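Local coordinates for fusion protein of Nuclear RNA export factor 2 and Protein panoramix (Drosophila melanogaster, PDB 6IEW) that joins the UBA domain of an adaptor for piRNA-guided cotranscriptional transposon silencing to the Panoramix region that binds it, at residues F37-N48 and A77-I88. Numbering follows the deposited sequence.
Sequences FERALKLFIQKN and AVARAELVLEQI
Leu-85 of the Panoramix helix enters a hole formed by Glu-38, Leu-41, Lys-42 and Ile-45 on helix 37-49 of the UBA (TAP-C) domain of Nxf2, a single knob-into-hole insertion. Its two methyls divide the work: CD1 lies 3.5 Å from Ile-45 CD1 and also meets Lys-42 CG, whereas CD2 rests 3.6 Å from Glu-38 CG and touches Leu-41 CB. With CG anti to the carbonyl carbon (chi1 -73°), the side chain is swung across to the facing helix.

The helices run roughly antiparallel; the segment axes approach to 9.6 Å, with 143° between their N-to-C directions. The small Ala-81 gives the closest CA pair, Ala-81 CA and Leu-41 CA at 5.9 Å, and its CB meets Leu-41 CD2, Ile-45 CD1 and the in-plane edge of the Phe-44 ring. That ring also turns its edge to the Ala-77 backbone. Leu-41 CD1 abuts Val-84 CG1 at 3.6 Å, the two side chains crossing near a right angle, and sits over one face of the Phe-37 ring, offset toward its rim. Phe-37 CE2 meets Val-84 CG1 at 3.8 Å and Ile-88 CD1 at 4.0 Å.

Behind this layer, Phe-15 and Val-18 of helix 4-19 back Leu-41, and Phe-58 touches Ala-77. Nxf2 and Panoramix are fused in one engineered chain; the Panoramix segment lies in the region mapped experimentally as binding Nxf2. At one end, Asn-48 OD1 accepts a hydrogen bond from Arg-74 NH1 while its ND2 lies against Val-78 CG2. Toward the other, one water donates to both Glu-38 OE2, at 2.7 Å, and the backbone Leu-85 O.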
loop_
_atom_site.group_PDB
_atom_site.type_symbol
_atom_site.label_atom_id
_atom_site.label_comp_id
_atom_site.label_asym_id
_atom_site.label_seq_id
_atom_site.Cartn_x
_atom_site.Cartn_y
_atom_site.Cartn_z
ATOM N N PHE A 37 1.931 -9.237 1.185
ATOM C CA PHE A 37 1.795 -8.143 0.229
ATOM C C PHE A 37 0.374 -8.057 -0.315
ATOM O O PHE A 37 -0.264 -6.998 -0.257
ATOM C CB PHE A 37 2.810 -8.379 -0.893
ATOM C CG PHE A 37 2.803 -7.340 -1.979
ATOM C CD1 PHE A 37 2.915 -5.993 -1.683
ATOM C CD2 PHE A 37 2.735 -7.727 -3.309
ATOM C CE1 PHE A 37 2.933 -5.049 -2.696
ATOM C CE2 PHE A 37 2.753 -6.789 -4.320
ATOM C CZ PHE A 37 2.851 -5.449 -4.014
ATOM N N GLU A 38 -0.145 -9.171 -0.835
ATOM C CA GLU A 38 -1.480 -9.162 -1.425
ATOM C C GLU A 38 -2.542 -8.817 -0.385
ATOM O O GLU A 38 -3.428 -7.991 -0.635
ATOM C CB GLU A 38 -1.772 -10.513 -2.076
ATOM C CG GLU A 38 -3.135 -10.594 -2.729
ATOM C CD GLU A 38 -3.403 -11.954 -3.323
ATOM O OE1 GLU A 38 -2.694 -12.913 -2.951
ATOM O OE2 GLU A 38 -4.318 -12.064 -4.166
ATOM N N ARG A 39 -2.467 -9.433 0.795
ATOM C CA ARG A 39 -3.452 -9.128 1.828
ATOM C C ARG A 39 -3.368 -7.672 2.263
ATOM O O ARG A 39 -4.393 -7.050 2.568
ATOM C CB ARG A 39 -3.295 -10.072 3.020
ATOM C CG ARG A 39 -3.675 -11.507 2.705
ATOM C CD ARG A 39 -4.065 -12.277 3.959
ATOM N NE ARG A 39 -3.025 -12.235 4.982
ATOM C CZ ARG A 39 -1.980 -13.058 5.020
ATOM N NH1 ARG A 39 -1.824 -13.984 4.081
ATOM N NH2 ARG A 39 -1.083 -12.949 5.986
ATOM N N ALA A 40 -2.157 -7.106 2.289
ATOM C CA ALA A 40 -2.007 -5.705 2.672
ATOM C C ALA A 40 -2.663 -4.776 1.659
ATOM O O ALA A 40 -3.309 -3.792 2.040
ATOM C CB ALA A 40 -0.528 -5.362 2.852
ATOM N N LEU A 41 -2.514 -5.071 0.367
ATOM C CA LEU A 41 -3.165 -4.251 -0.651
ATOM C C LEU A 41 -4.679 -4.314 -0.512
ATOM O O LEU A 41 -5.365 -3.284 -0.567
ATOM C CB LEU A 41 -2.726 -4.695 -2.047
ATOM C CG LEU A 41 -1.246 -4.475 -2.362
ATOM C CD1 LEU A 41 -0.898 -5.095 -3.707
ATOM C CD2 LEU A 41 -0.894 -2.995 -2.348
ATOM N N LYS A 42 -5.222 -5.520 -0.318
ATOM C CA LYS A 42 -6.660 -5.658 -0.112
ATOM C C LYS A 42 -7.111 -4.914 1.137
ATOM O O LYS A 42 -8.183 -4.290 1.150
ATOM C CB LYS A 42 -7.038 -7.134 0.002
ATOM C CG LYS A 42 -6.846 -7.936 -1.266
ATOM C CD LYS A 42 -7.273 -9.376 -1.048
ATOM C CE LYS A 42 -7.130 -10.192 -2.320
ATOM N NZ LYS A 42 -7.511 -11.616 -2.099
ATOM N N LEU A 43 -6.317 -4.988 2.204
ATOM C CA LEU A 43 -6.672 -4.303 3.440
ATOM C C LEU A 43 -6.664 -2.792 3.256
ATOM O O LEU A 43 -7.538 -2.092 3.781
ATOM C CB LEU A 43 -5.715 -4.731 4.553
ATOM C CG LEU A 43 -5.955 -4.105 5.923
ATOM C CD1 LEU A 43 -7.364 -4.396 6.418
ATOM C CD2 LEU A 43 -4.923 -4.599 6.924
ATOM N N PHE A 44 -5.689 -2.272 2.509
ATOM C CA PHE A 44 -5.669 -0.845 2.198
ATOM C C PHE A 44 -6.939 -0.422 1.471
ATOM O O PHE A 44 -7.550 0.600 1.805
ATOM C CB PHE A 44 -4.434 -0.513 1.357
ATOM C CG PHE A 44 -4.539 0.793 0.612
ATOM C CD1 PHE A 44 -4.751 1.987 1.290
ATOM C CD2 PHE A 44 -4.419 0.826 -0.767
ATOM C CE1 PHE A 44 -4.852 3.184 0.599
ATOM C CE2 PHE A 44 -4.510 2.015 -1.462
ATOM C CZ PHE A 44 -4.734 3.198 -0.781
ATOM N N ILE A 45 -7.348 -1.199 0.468
ATOM C CA ILE A 45 -8.543 -0.854 -0.300
ATOM C C ILE A 45 -9.781 -0.856 0.590
ATOM O O ILE A 45 -10.644 0.027 0.484
ATOM C CB ILE A 45 -8.677 -1.789 -1.515
ATOM C CG1 ILE A 45 -7.562 -1.490 -2.514
ATOM C CG2 ILE A 45 -10.050 -1.650 -2.160
ATOM C CD1 ILE A 45 -7.322 -2.599 -3.496
ATOM N N GLN A 46 -9.881 -1.834 1.492
ATOM C CA GLN A 46 -11.028 -1.893 2.391
ATOM C C GLN A 46 -11.025 -0.721 3.363
ATOM O O GLN A 46 -12.045 -0.047 3.544
ATOM C CB GLN A 46 -11.038 -3.219 3.149
ATOM C CG GLN A 46 -12.250 -3.384 4.050
ATOM C CD GLN A 46 -13.542 -3.424 3.263
ATOM O OE1 GLN A 46 -13.678 -4.200 2.317
ATOM N NE2 GLN A 46 -14.493 -2.578 3.639
ATOM N N LYS A 47 -9.878 -0.467 4.006
ATOM C CA LYS A 47 -9.779 0.666 4.920
ATOM C C LYS A 47 -10.088 1.975 4.208
ATOM O O LYS A 47 -10.754 2.856 4.768
ATOM C CB LYS A 47 -8.380 0.720 5.530
ATOM C CG LYS A 47 -8.090 -0.358 6.557
ATOM C CD LYS A 47 -6.608 -0.338 6.928
ATOM C CE LYS A 47 -6.286 -1.248 8.103
ATOM N NZ LYS A 47 -6.537 -0.596 9.420
ATOM N N ASN A 48 -9.624 2.116 2.967
ATOM C CA ASN A 48 -9.900 3.328 2.210
ATOM C C ASN A 48 -11.398 3.516 2.009
ATOM O O ASN A 48 -11.930 4.617 2.194
ATOM C CB ASN A 48 -9.170 3.277 0.868
ATOM C CG ASN A 48 -9.373 4.530 0.053
ATOM O OD1 ASN A 48 -8.763 5.563 0.328
ATOM N ND2 ASN A 48 -10.232 4.447 -0.959
ATOM N N ALA A 77 -3.665 6.000 -5.783
ATOM C CA ALA A 77 -3.179 4.940 -4.905
ATOM C C ALA A 77 -4.078 3.713 -4.979
ATOM O O ALA A 77 -3.599 2.577 -5.075
ATOM C CB ALA A 77 -3.119 5.458 -3.467
ATOM N N VAL A 78 -5.391 3.930 -4.907
ATOM C CA VAL A 78 -6.341 2.827 -5.017
ATOM C C VAL A 78 -6.197 2.136 -6.365
ATOM O O VAL A 78 -6.177 0.901 -6.449
ATOM C CB VAL A 78 -7.771 3.347 -4.784
ATOM C CG1 VAL A 78 -8.803 2.286 -5.163
ATOM C CG2 VAL A 78 -7.943 3.782 -3.336
ATOM N N ALA A 79 -6.077 2.922 -7.439
ATOM C CA ALA A 79 -5.974 2.345 -8.775
ATOM C C ALA A 79 -4.707 1.513 -8.926
ATOM O O ALA A 79 -4.729 0.440 -9.545
ATOM C CB ALA A 79 -6.008 3.456 -9.822
ATOM N N ARG A 80 -3.589 1.999 -8.384
ATOM C CA ARG A 80 -2.349 1.236 -8.453
ATOM C C ARG A 80 -2.459 -0.057 -7.660
ATOM O O ARG A 80 -2.040 -1.122 -8.134
ATOM C CB ARG A 80 -1.178 2.085 -7.948
ATOM C CG ARG A 80 -0.746 3.165 -8.921
ATOM C CD ARG A 80 0.170 4.198 -8.278
ATOM N NE ARG A 80 1.407 3.625 -7.752
ATOM C CZ ARG A 80 2.559 3.583 -8.416
ATOM N NH1 ARG A 80 2.641 4.072 -9.648
ATOM N NH2 ARG A 80 3.634 3.057 -7.846
ATOM N N ALA A 81 -3.024 0.013 -6.453
ATOM C CA ALA A 81 -3.188 -1.190 -5.647
ATOM C C ALA A 81 -4.105 -2.190 -6.337
ATOM O O ALA A 81 -3.830 -3.396 -6.343
ATOM C CB ALA A 81 -3.728 -0.818 -4.265
ATOM N N GLU A 82 -5.198 -1.707 -6.933
ATOM C CA GLU A 82 -6.121 -2.607 -7.617
ATOM C C GLU A 82 -5.486 -3.235 -8.853
ATOM O O GLU A 82 -5.745 -4.404 -9.161
ATOM C CB GLU A 82 -7.414 -1.871 -7.968
ATOM C CG GLU A 82 -8.294 -1.596 -6.763
ATOM C CD GLU A 82 -9.505 -0.753 -7.098
ATOM O OE1 GLU A 82 -9.489 -0.091 -8.157
ATOM O OE2 GLU A 82 -10.470 -0.755 -6.304
ATOM N N LEU A 83 -4.652 -2.479 -9.578
ATOM C CA LEU A 83 -3.994 -3.053 -10.751
ATOM C C LEU A 83 -3.004 -4.138 -10.353
ATOM O O LEU A 83 -2.914 -5.176 -11.020
ATOM C CB LEU A 83 -3.301 -1.967 -11.576
ATOM C CG LEU A 83 -2.745 -2.446 -12.922
ATOM C CD1 LEU A 83 -3.876 -2.673 -13.921
ATOM C CD2 LEU A 83 -1.719 -1.470 -13.476
ATOM N N VAL A 84 -2.249 -3.916 -9.274
ATOM C CA VAL A 84 -1.300 -4.930 -8.824
ATOM C C VAL A 84 -2.034 -6.189 -8.384
ATOM O O VAL A 84 -1.589 -7.310 -8.655
ATOM C CB VAL A 84 -0.382 -4.366 -7.723
ATOM C CG1 VAL A 84 0.428 -5.481 -7.073
ATOM C CG2 VAL A 84 0.545 -3.316 -8.306
ATOM N N LEU A 85 -3.173 -6.026 -7.701
ATOM C CA LEU A 85 -3.972 -7.187 -7.322
ATOM C C LEU A 85 -4.422 -7.972 -8.549
ATOM O O LEU A 85 -4.403 -9.210 -8.545
ATOM C CB LEU A 85 -5.169 -6.755 -6.475
ATOM C CG LEU A 85 -4.854 -6.332 -5.036
ATOM C CD1 LEU A 85 -6.098 -5.819 -4.352
ATOM C CD2 LEU A 85 -4.278 -7.503 -4.259
ATOM N N GLU A 86 -4.818 -7.268 -9.614
ATOM C CA GLU A 86 -5.183 -7.945 -10.854
ATOM C C GLU A 86 -3.988 -8.673 -11.452
ATOM O O GLU A 86 -4.118 -9.802 -11.940
ATOM C CB GLU A 86 -5.742 -6.938 -11.859
ATOM C CG GLU A 86 -7.134 -6.428 -11.538
ATOM C CD GLU A 86 -7.601 -5.366 -12.518
ATOM O OE1 GLU A 86 -6.775 -4.884 -13.323
ATOM O OE2 GLU A 86 -8.799 -5.013 -12.481
ATOM N N GLN A 87 -2.814 -8.037 -11.428
ATOM C CA GLN A 87 -1.610 -8.673 -11.949
ATOM C C GLN A 87 -1.260 -9.925 -11.157
ATOM O O GLN A 87 -0.845 -10.938 -11.735
ATOM C CB GLN A 87 -0.449 -7.680 -11.926
ATOM C CG GLN A 87 -0.636 -6.494 -12.856
ATOM C CD GLN A 87 0.369 -5.390 -12.609
ATOM O OE1 GLN A 87 1.129 -5.430 -11.639
ATOM N NE2 GLN A 87 0.378 -4.391 -13.485
ATOM N N ILE A 88 -1.416 -9.874 -9.831
ATOM C CA ILE A 88 -1.121 -11.038 -8.996
ATOM C C ILE A 88 -2.034 -12.197 -9.364
ATOM O O ILE A 88 -1.589 -13.341 -9.519
ATOM C CB ILE A 88 -1.221 -10.669 -7.505
ATOM C CG1 ILE A 88 -0.084 -9.718 -7.118
ATOM C CG2 ILE A 88 -1.218 -11.919 -6.634
ATOM C CD1 ILE A 88 -0.227 -9.125 -5.729
HETATM O O HOH W 1 -5.320 -10.489 -6.087
#